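Inositol monophosphatase family protein (Staphylococcus aureus subsp. aureus MSSA476, PDB 4I3Y) probably hydrolyses inositol monophosphates to inositol and phosphate with the help of bound magnesium ions, a reaction inhibited by lithium. Local coordinates at residues N51-I56 with A100-Q105; L123-D128 with L134-R139. All coordinates share one frame; numbering follows the deposited sequence.

Contact 1 (N51-I56 with A100-Q105); sequences NVDKQI and ANLVKQ
Leu102 reaches across to Val52 and joins the first turn of helix 51-67 to the short helix 99-105, two elements that flank the metal site of the inositol monophosphatase fold. The helices stay well apart, with the CA atoms of Val52 and Leu102 separated by 9.1 Å, and the gap is spanned by one methyl, Leu102 CD2. The two side chains cross obliquely. CD2 comes to 3.9 Å from Val52 CB and 4.0 Å from Val52 CG1, and it lies 4.2 Å from CG2, so the methyl sits against the fork of the valine instead of meeting one branch. With CG of Leu102 anti to the backbone N (chi1 168°) and CD2 extended beyond it, the methyl is carried toward Val52. Ile96 and Leu33 also pack on Val52, while Ile34, Thr50 and Tyr109 touch Leu102; the small apolar contact is therefore part of a larger buried cluster.

Beside it lies the carboxylate of Asp53, whose side chain is about 4 Å from both a bound magnesium ion and a phosphate ion. Thr50 OG1 hydrogen-bonds to OD1 and Thr99 OG1 to OD2, one threonine to each oxygen, which fixes the rotation of the group next to the metal site. Asp53 OD1 only grazes the leucine, 4.3 Å from Leu102 CD2.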
ATOM      1  N   ASN A  51     -16.079   0.188 -16.707  1.00 21.54           N
ATOM      2  CA  ASN A  51     -16.577   1.354 -17.380  1.00 21.59           C
ATOM      3  C   ASN A  51     -15.707   2.540 -17.038  1.00 21.59           C
ATOM      4  O   ASN A  51     -15.597   3.464 -17.839  1.00 22.03           O
ATOM      5  CB  ASN A  51     -17.996   1.619 -16.917  1.00 21.62           C
ATOM      6  CG  ASN A  51     -18.042   2.030 -15.468  1.00 25.97           C
ATOM      7  OD1 ASN A  51     -18.424   3.167 -15.153  1.00 30.89           O
ATOM      8  ND2 ASN A  51     -17.641   1.132 -14.567  1.00 22.12           N
ATOM      9  N   VAL A  52     -15.061   2.513 -15.862  1.00 20.72           N
ATOM     10  CA  VAL A  52     -14.137   3.586 -15.503  1.00 18.09           C
ATOM     11  C   VAL A  52     -12.928   3.578 -16.466  1.00 17.55           C
ATOM     12  O   VAL A  52     -12.563   4.626 -17.054  1.00 17.75           O
ATOM     13  CB  VAL A  52     -13.669   3.490 -14.041  1.00 18.34           C
ATOM     14  CG1 VAL A  52     -12.648   4.589 -13.705  1.00 17.83           C
ATOM     15  CG2 VAL A  52     -14.857   3.466 -13.058  1.00 20.41           C
ATOM     16  N   ASP A  53     -12.274   2.417 -16.601  1.00 16.54           N
ATOM     17  CA  ASP A  53     -11.175   2.285 -17.563  1.00 15.67           C
ATOM     18  C   ASP A  53     -11.639   2.783 -18.951  1.00 16.82           C
ATOM     19  O   ASP A  53     -10.968   3.600 -19.571  1.00 16.03           O
ATOM     20  CB  ASP A  53     -10.706   0.810 -17.740  1.00 14.39           C
ATOM     21  CG  ASP A  53     -10.385   0.093 -16.430  1.00 15.58           C
ATOM     22  OD1 ASP A  53     -11.328  -0.150 -15.601  1.00 15.57           O
ATOM     23  OD2 ASP A  53      -9.166  -0.241 -16.247  1.00 14.61           O
ATOM     24  N   LYS A  54     -12.744   2.220 -19.457  1.00 19.03           N
ATOM     25  CA  LYS A  54     -13.241   2.508 -20.832  1.00 19.34           C
ATOM     26  C   LYS A  54     -13.614   3.973 -21.100  1.00 19.86           C
ATOM     27  O   LYS A  54     -13.135   4.569 -22.095  1.00 17.73           O
ATOM     28  CB  LYS A  54     -14.403   1.605 -21.160  1.00 21.43           C
ATOM     29  CG  LYS A  54     -14.038   0.113 -21.165  1.00 24.79           C
ATOM     30  CD  LYS A  54     -15.223  -0.682 -21.717  1.00 28.75           C
ATOM     31  CE  LYS A  54     -14.837  -2.025 -22.286  1.00 35.16           C
ATOM     32  NZ  LYS A  54     -15.121  -3.062 -21.248  1.00 39.56           N
ATOM     33  N   GLN A  55     -14.360   4.588 -20.182  1.00 21.43           N
ATOM     34  CA  GLN A  55     -14.651   6.042 -20.283  1.00 23.20           C
ATOM     35  C   GLN A  55     -13.441   6.993 -20.219  1.00 25.07           C
ATOM     36  O   GLN A  55     -13.315   7.932 -21.041  1.00 23.71           O
ATOM     37  CB  GLN A  55     -15.641   6.470 -19.217  1.00 28.20           C
ATOM     38  CG  GLN A  55     -17.055   5.999 -19.485  1.00 35.44           C
ATOM     39  CD  GLN A  55     -17.577   6.555 -20.812  1.00 42.71           C
ATOM     40  OE1 GLN A  55     -17.869   5.794 -21.745  1.00 47.39           O
ATOM     41  NE2 GLN A  55     -17.626   7.888 -20.924  1.00 45.44           N
ATOM     42  N   ILE A  56     -12.548   6.775 -19.247  1.00 22.26           N
ATOM     43  CA  ILE A  56     -11.329   7.588 -19.152  1.00 18.49           C
ATOM     44  C   ILE A  56     -10.537   7.495 -20.450  1.00 19.18           C
ATOM     45  O   ILE A  56     -10.080   8.522 -20.976  1.00 16.98           O
ATOM     46  CB  ILE A  56     -10.480   7.181 -17.955  1.00 17.07           C
ATOM     47  CG1 ILE A  56     -11.183   7.651 -16.655  1.00 16.28           C
ATOM     48  CG2 ILE A  56      -9.057   7.669 -18.118  1.00 14.92           C
ATOM     49  CD1 ILE A  56     -10.404   7.344 -15.393  1.00 15.21           C
ATOM     50  N   ALA A 100      -7.594  -4.050 -10.698  1.00 12.13           N
ATOM     51  CA  ALA A 100      -8.010  -4.979  -9.641  1.00 11.75           C
ATOM     52  C   ALA A 100      -8.183  -4.197  -8.342  1.00 12.02           C
ATOM     53  O   ALA A 100      -9.169  -4.355  -7.671  1.00 12.70           O
ATOM     54  CB  ALA A 100      -7.012  -6.166  -9.480  1.00 11.11           C
ATOM     55  N   ASN A 101      -7.232  -3.300  -8.026  1.00 12.40           N
ATOM     56  CA  ASN A 101      -7.337  -2.476  -6.822  1.00 11.14           C
ATOM     57  C   ASN A 101      -8.502  -1.516  -6.929  1.00 12.16           C
ATOM     58  O   ASN A 101      -9.184  -1.270  -5.939  1.00 11.86           O
ATOM     59  CB  ASN A 101      -6.058  -1.648  -6.609  1.00 11.36           C
ATOM     60  CG  ASN A 101      -4.925  -2.464  -6.088  1.00 12.32           C
ATOM     61  OD1 ASN A 101      -5.117  -3.597  -5.610  1.00 12.22           O
ATOM     62  ND2 ASN A 101      -3.727  -1.930  -6.199  1.00 13.54           N
ATOM     63  N   LEU A 102      -8.717  -0.919  -8.097  1.00 11.30           N
ATOM     64  CA  LEU A 102      -9.969  -0.111  -8.269  1.00 11.67           C
ATOM     65  C   LEU A 102     -11.232  -0.869  -7.886  1.00 11.99           C
ATOM     66  O   LEU A 102     -12.073  -0.353  -7.122  1.00 13.29           O
ATOM     67  CB  LEU A 102     -10.078   0.417  -9.730  1.00 11.25           C
ATOM     68  CG  LEU A 102     -11.433   1.017 -10.144  1.00 11.36           C
ATOM     69  CD1 LEU A 102     -11.758   2.180  -9.261  1.00 10.44           C
ATOM     70  CD2 LEU A 102     -11.534   1.399 -11.608  1.00 11.83           C
ATOM     71  N   VAL A 103     -11.376  -2.104  -8.398  1.00 12.54           N
ATOM     72  CA  VAL A 103     -12.590  -2.894  -8.224  1.00 13.00           C
ATOM     73  C   VAL A 103     -12.703  -3.354  -6.787  1.00 13.58           C
ATOM     74  O   VAL A 103     -13.765  -3.206  -6.166  1.00 13.67           O
ATOM     75  CB  VAL A 103     -12.618  -4.132  -9.212  1.00 13.82           C
ATOM     76  CG1 VAL A 103     -13.716  -5.136  -8.869  1.00 13.50           C
ATOM     77  CG2 VAL A 103     -12.789  -3.693 -10.658  1.00 13.43           C
ATOM     78  N   LYS A 104     -11.629  -3.972  -6.267  1.00 12.89           N
ATOM     79  CA  LYS A 104     -11.652  -4.522  -4.891  1.00 12.43           C
ATOM     80  C   LYS A 104     -11.533  -3.456  -3.798  1.00 12.82           C
ATOM     81  O   LYS A 104     -12.020  -3.650  -2.687  1.00 13.83           O
ATOM     82  CB  LYS A 104     -10.554  -5.593  -4.700  1.00 11.59           C
ATOM     83  CG  LYS A 104     -10.679  -6.790  -5.636  1.00 10.88           C
ATOM     84  CD  LYS A 104     -11.991  -7.562  -5.427  1.00 11.80           C
ATOM     85  CE  LYS A 104     -12.266  -8.527  -6.610  1.00 11.81           C
ATOM     86  NZ  LYS A 104     -13.424  -9.431  -6.310  1.00 13.04           N
ATOM     87  N   GLN A 105     -10.861  -2.336  -4.070  1.00 11.84           N
ATOM     88  CA  GLN A 105     -10.540  -1.465  -2.969  1.00 12.01           C
ATOM     89  C   GLN A 105     -10.933  -0.018  -3.164  1.00 12.69           C
ATOM     90  O   GLN A 105     -10.936   0.771  -2.174  1.00 12.48           O
ATOM     91  CB  GLN A 105      -9.032  -1.508  -2.677  1.00 11.92           C
ATOM     92  CG  GLN A 105      -8.394  -2.914  -2.472  1.00 11.77           C
ATOM     93  CD  GLN A 105      -6.979  -2.730  -1.886  1.00 12.25           C
ATOM     94  OE1 GLN A 105      -5.939  -2.979  -2.565  1.00 13.26           O
ATOM     95  NE2 GLN A 105      -6.928  -2.194  -0.671  1.00 11.35           N
TER

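Contact 2 (L123-D128 with L134-R139); sequences LSYVYD and LYKAIR
The ring of Tyr135 turns its edge to the neighbouring strand: Val126 O lies in the ring plane, 3.3 Å from Tyr135 CD2, and Asp128 CB approaches the same side of the ring at CE2. Tyr135 CG anti to the carbonyl carbon (chi1 -58°) and a chi2 of -91° bring the CD2 edge to this oxygen. A water in the ring plane contacts Tyr135 OH and donates a hydrogen bond to Asp128 OD2, its oxygen 2.8 Å from OD2. The Tyr125 ring has Leu134 CD1 at its edge, while Lys136 CB meets its CD1 obliquely at 3.7 Å. Tyr125 and Lys136 run side by side in the same direction, and both end on Asp16 of helix 12-35, through a hydrogen bond from the tyrosine hydroxyl and a salt bridge from Lys136 NZ. Tyr127 and Leu134 instead cross at about a right angle, with Tyr127 CB 4.0 Å from Leu134 CD1.

These side chains belong to a beta hairpin, strands 120-128 and 133-138, within the large mixed sheet; the paired segments run antiparallel, their N-to-C directions 171° apart. Ser124 pairs with Ala137 and Val126 with Tyr135, each through two backbone hydrogen bonds, such as Tyr135 N to Val126 O at 2.8 Å. Between them Tyr125 and Lys136 form a non-hydrogen-bonded pair.

The face bearing Leu123, Tyr125, Tyr127, Leu134, Lys136 and Ile138 packs against helix 12-35. On the other face, helices 191-200 and 219-225 cover Val126, Tyr135, Ser124 and Ala137. At the other end of the paired segments from Tyr127, Leu123 CD2 rests 3.7 Å from Ile138 CG1.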
ATOM      1  N   LEU A 123       7.022  13.969 -22.099  1.00 15.80           N
ATOM      2  CA  LEU A 123       6.057  14.227 -20.973  1.00 15.77           C
ATOM      3  C   LEU A 123       5.568  12.880 -20.410  1.00 14.80           C
ATOM      4  O   LEU A 123       5.294  11.944 -21.161  1.00 13.58           O
ATOM      5  CB  LEU A 123       4.847  15.042 -21.405  1.00 14.87           C
ATOM      6  CG  LEU A 123       5.055  16.436 -21.992  1.00 16.96           C
ATOM      7  CD1 LEU A 123       3.716  16.950 -22.569  1.00 16.65           C
ATOM      8  CD2 LEU A 123       5.645  17.428 -20.992  1.00 17.23           C
ATOM      9  N   SER A 124       5.511  12.787 -19.091  1.00 15.47           N
ATOM     10  CA  SER A 124       4.993  11.576 -18.394  1.00 16.27           C
ATOM     11  C   SER A 124       4.115  11.915 -17.221  1.00 15.98           C
ATOM     12  O   SER A 124       4.367  12.902 -16.552  1.00 15.63           O
ATOM     13  CB  SER A 124       6.146  10.707 -17.913  1.00 17.42           C
ATOM     14  OG  SER A 124       6.883  10.276 -19.043  1.00 21.24           O
ATOM     15  N   TYR A 125       3.103  11.088 -16.967  1.00 14.46           N
ATOM     16  CA  TYR A 125       2.135  11.364 -15.949  1.00 13.95           C
ATOM     17  C   TYR A 125       1.712  10.068 -15.274  1.00 13.94           C
ATOM     18  O   TYR A 125       1.367   9.102 -15.986  1.00 13.23           O
ATOM     19  CB  TYR A 125       0.847  12.003 -16.565  1.00 15.03           C
ATOM     20  CG  TYR A 125       1.151  13.305 -17.266  1.00 15.46           C
ATOM     21  CD1 TYR A 125       1.269  14.500 -16.538  1.00 16.71           C
ATOM     22  CD2 TYR A 125       1.432  13.322 -18.628  1.00 15.69           C
ATOM     23  CE1 TYR A 125       1.619  15.689 -17.176  1.00 18.10           C
ATOM     24  CE2 TYR A 125       1.834  14.464 -19.270  1.00 15.72           C
ATOM     25  CZ  TYR A 125       1.885  15.653 -18.547  1.00 17.22           C
ATOM     26  OH  TYR A 125       2.211  16.765 -19.212  1.00 15.74           O
ATOM     27  N   VAL A 126       1.693  10.096 -13.922  1.00 13.48           N
ATOM     28  CA  VAL A 126       1.092   9.061 -13.080  1.00 12.76           C
ATOM     29  C   VAL A 126       0.160   9.738 -12.084  1.00 12.87           C
ATOM     30  O   VAL A 126       0.605  10.411 -11.132  1.00 12.07           O
ATOM     31  CB  VAL A 126       2.104   8.168 -12.342  1.00 12.50           C
ATOM     32  CG1 VAL A 126       1.333   7.095 -11.547  1.00 13.15           C
ATOM     33  CG2 VAL A 126       3.069   7.491 -13.334  1.00 12.32           C
ATOM     34  N   TYR A 127      -1.139   9.574 -12.320  1.00 12.17           N
ATOM     35  CA  TYR A 127      -2.107  10.262 -11.460  1.00 13.36           C
ATOM     36  C   TYR A 127      -2.653   9.311 -10.454  1.00 13.35           C
ATOM     37  O   TYR A 127      -3.552   8.488 -10.800  1.00 13.38           O
ATOM     38  CB  TYR A 127      -3.283  10.899 -12.267  1.00 11.70           C
ATOM     39  CG  TYR A 127      -4.191  11.805 -11.440  1.00 13.70           C
ATOM     40  CD1 TYR A 127      -3.744  12.398 -10.242  1.00 12.89           C
ATOM     41  CD2 TYR A 127      -5.506  12.104 -11.881  1.00 12.57           C
ATOM     42  CE1 TYR A 127      -4.575  13.210  -9.493  1.00 12.55           C
ATOM     43  CE2 TYR A 127      -6.368  12.912 -11.126  1.00 12.45           C
ATOM     44  CZ  TYR A 127      -5.891  13.454  -9.953  1.00 12.92           C
ATOM     45  OH  TYR A 127      -6.710  14.250  -9.239  1.00 13.34           O
ATOM     46  N   ASP A 128      -2.171   9.455  -9.219  1.00 12.83           N
ATOM     47  CA  ASP A 128      -2.723   8.695  -8.092  1.00 14.02           C
ATOM     48  C   ASP A 128      -4.016   9.377  -7.682  1.00 15.54           C
ATOM     49  O   ASP A 128      -4.005  10.298  -6.855  1.00 15.20           O
ATOM     50  CB  ASP A 128      -1.703   8.718  -6.981  1.00 15.28           C
ATOM     51  CG  ASP A 128      -2.154   7.986  -5.722  1.00 16.31           C
ATOM     52  OD1 ASP A 128      -3.301   7.647  -5.559  1.00 17.12           O
ATOM     53  OD2 ASP A 128      -1.310   7.797  -4.866  1.00 17.44           O
ATOM     54  N   LEU A 134      -0.736  14.051  -8.389  1.00 16.51           N
ATOM     55  CA  LEU A 134      -0.345  14.053  -9.796  1.00 14.83           C
ATOM     56  C   LEU A 134       1.174  14.032  -9.887  1.00 14.60           C
ATOM     57  O   LEU A 134       1.859  15.021  -9.586  1.00 15.66           O
ATOM     58  CB  LEU A 134      -0.932  15.261 -10.558  1.00 15.00           C
ATOM     59  CG  LEU A 134      -0.536  15.326 -12.056  1.00 15.37           C
ATOM     60  CD1 LEU A 134      -0.930  14.055 -12.792  1.00 14.46           C
ATOM     61  CD2 LEU A 134      -1.274  16.477 -12.756  1.00 16.10           C
ATOM     62  N   TYR A 135       1.729  12.849 -10.201  1.00 13.64           N
ATOM     63  CA  TYR A 135       3.151  12.769 -10.498  1.00 12.64           C
ATOM     64  C   TYR A 135       3.330  13.186 -11.973  1.00 11.71           C
ATOM     65  O   TYR A 135       2.654  12.647 -12.866  1.00 12.91           O
ATOM     66  CB  TYR A 135       3.743  11.378 -10.244  1.00 11.53           C
ATOM     67  CG  TYR A 135       3.565  10.913  -8.800  1.00 11.61           C
ATOM     68  CD1 TYR A 135       4.554  11.200  -7.861  1.00 12.01           C
ATOM     69  CD2 TYR A 135       2.420  10.225  -8.377  1.00 10.99           C
ATOM     70  CE1 TYR A 135       4.418  10.812  -6.524  1.00 13.14           C
ATOM     71  CE2 TYR A 135       2.271   9.832  -7.016  1.00 12.78           C
ATOM     72  CZ  TYR A 135       3.303  10.121  -6.111  1.00 12.07           C
ATOM     73  OH  TYR A 135       3.254   9.802  -4.780  1.00 13.86           O
ATOM     74  N   LYS A 136       4.264  14.094 -12.233  1.00 11.22           N
ATOM     75  CA  LYS A 136       4.553  14.406 -13.644  1.00 12.43           C
ATOM     76  C   LYS A 136       6.037  14.594 -13.855  1.00 13.62           C
ATOM     77  O   LYS A 136       6.751  14.977 -12.921  1.00 14.11           O
ATOM     78  CB  LYS A 136       3.777  15.643 -14.109  1.00 11.75           C
ATOM     79  CG  LYS A 136       4.231  16.941 -13.443  1.00 13.16           C
ATOM     80  CD  LYS A 136       3.449  18.130 -14.031  1.00 14.52           C
ATOM     81  CE  LYS A 136       4.031  19.476 -13.543  1.00 14.94           C
ATOM     82  NZ  LYS A 136       3.210  20.558 -14.159  1.00 15.61           N
ATOM     83  N   ALA A 137       6.477  14.287 -15.075  1.00 14.29           N
ATOM     84  CA  ALA A 137       7.851  14.466 -15.516  1.00 15.16           C
ATOM     85  C   ALA A 137       7.821  15.260 -16.842  1.00 16.33           C
ATOM     86  O   ALA A 137       7.036  14.941 -17.756  1.00 15.94           O
ATOM     87  CB  ALA A 137       8.494  13.125 -15.710  1.00 12.93           C
ATOM     88  N   ILE A 138       8.647  16.321 -16.905  1.00 18.34           N
ATOM     89  CA  ILE A 138       8.742  17.187 -18.084  1.00 16.81           C
ATOM     90  C   ILE A 138      10.177  17.408 -18.454  1.00 16.23           C
ATOM     91  O   ILE A 138      10.946  17.941 -17.637  1.00 17.32           O
ATOM     92  CB  ILE A 138       8.149  18.590 -17.844  1.00 18.66           C
ATOM     93  CG1 ILE A 138       6.649  18.490 -17.589  1.00 18.80           C
ATOM     94  CG2 ILE A 138       8.514  19.539 -19.019  1.00 16.46           C
ATOM     95  CD1 ILE A 138       6.304  18.783 -16.170  1.00 19.91           C
ATOM     96  N   ARG A 139      10.543  16.987 -19.671  1.00 16.24           N
ATOM     97  CA  ARG A 139      11.939  17.042 -20.133  1.00 16.86           C
ATOM     98  C   ARG A 139      12.377  18.504 -20.113  1.00 17.79           C
ATOM     99  O   ARG A 139      11.726  19.319 -20.713  1.00 17.53           O
ATOM    100  CB  ARG A 139      12.032  16.442 -21.532  1.00 17.20           C
ATOM    101  CG  ARG A 139      13.383  16.384 -22.239  1.00 20.03           C
ATOM    102  CD  ARG A 139      13.342  15.152 -23.187  1.00 23.49           C
ATOM    103  NE  ARG A 139      14.530  14.466 -22.804  1.00 22.90           N
ATOM    104  CZ  ARG A 139      14.749  13.231 -22.449  1.00 22.53           C
ATOM    105  NH1 ARG A 139      13.923  12.201 -22.551  1.00 22.93           N
ATOM    106  NH2 ARG A 139      15.974  13.041 -22.082  1.00 28.10           N
TER
HETATM  107  O   HOH W   1       1.342   8.297  -4.248  1.00 25.32           O

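Both segments of contact 1 precede those of contact 2 in the sequence, and the centres of the two contacts lie 20 Å apart, with the nearest atoms about 8 Å from each other and no direct touch. They differ in their relation to the metal site, which includes Glu76, Asp94 and Ile96. Contact 1 borders it, whereas contact 2 is set back: the Val126 side chain is about 11 Å from a magnesium ion, against about 4 Å for that of Asp53. Two shared elements connect them. Helix 12-35 packs on both, and the sheet containing the hairpin also includes strand 89-97, which carries Asp94 and Ile96.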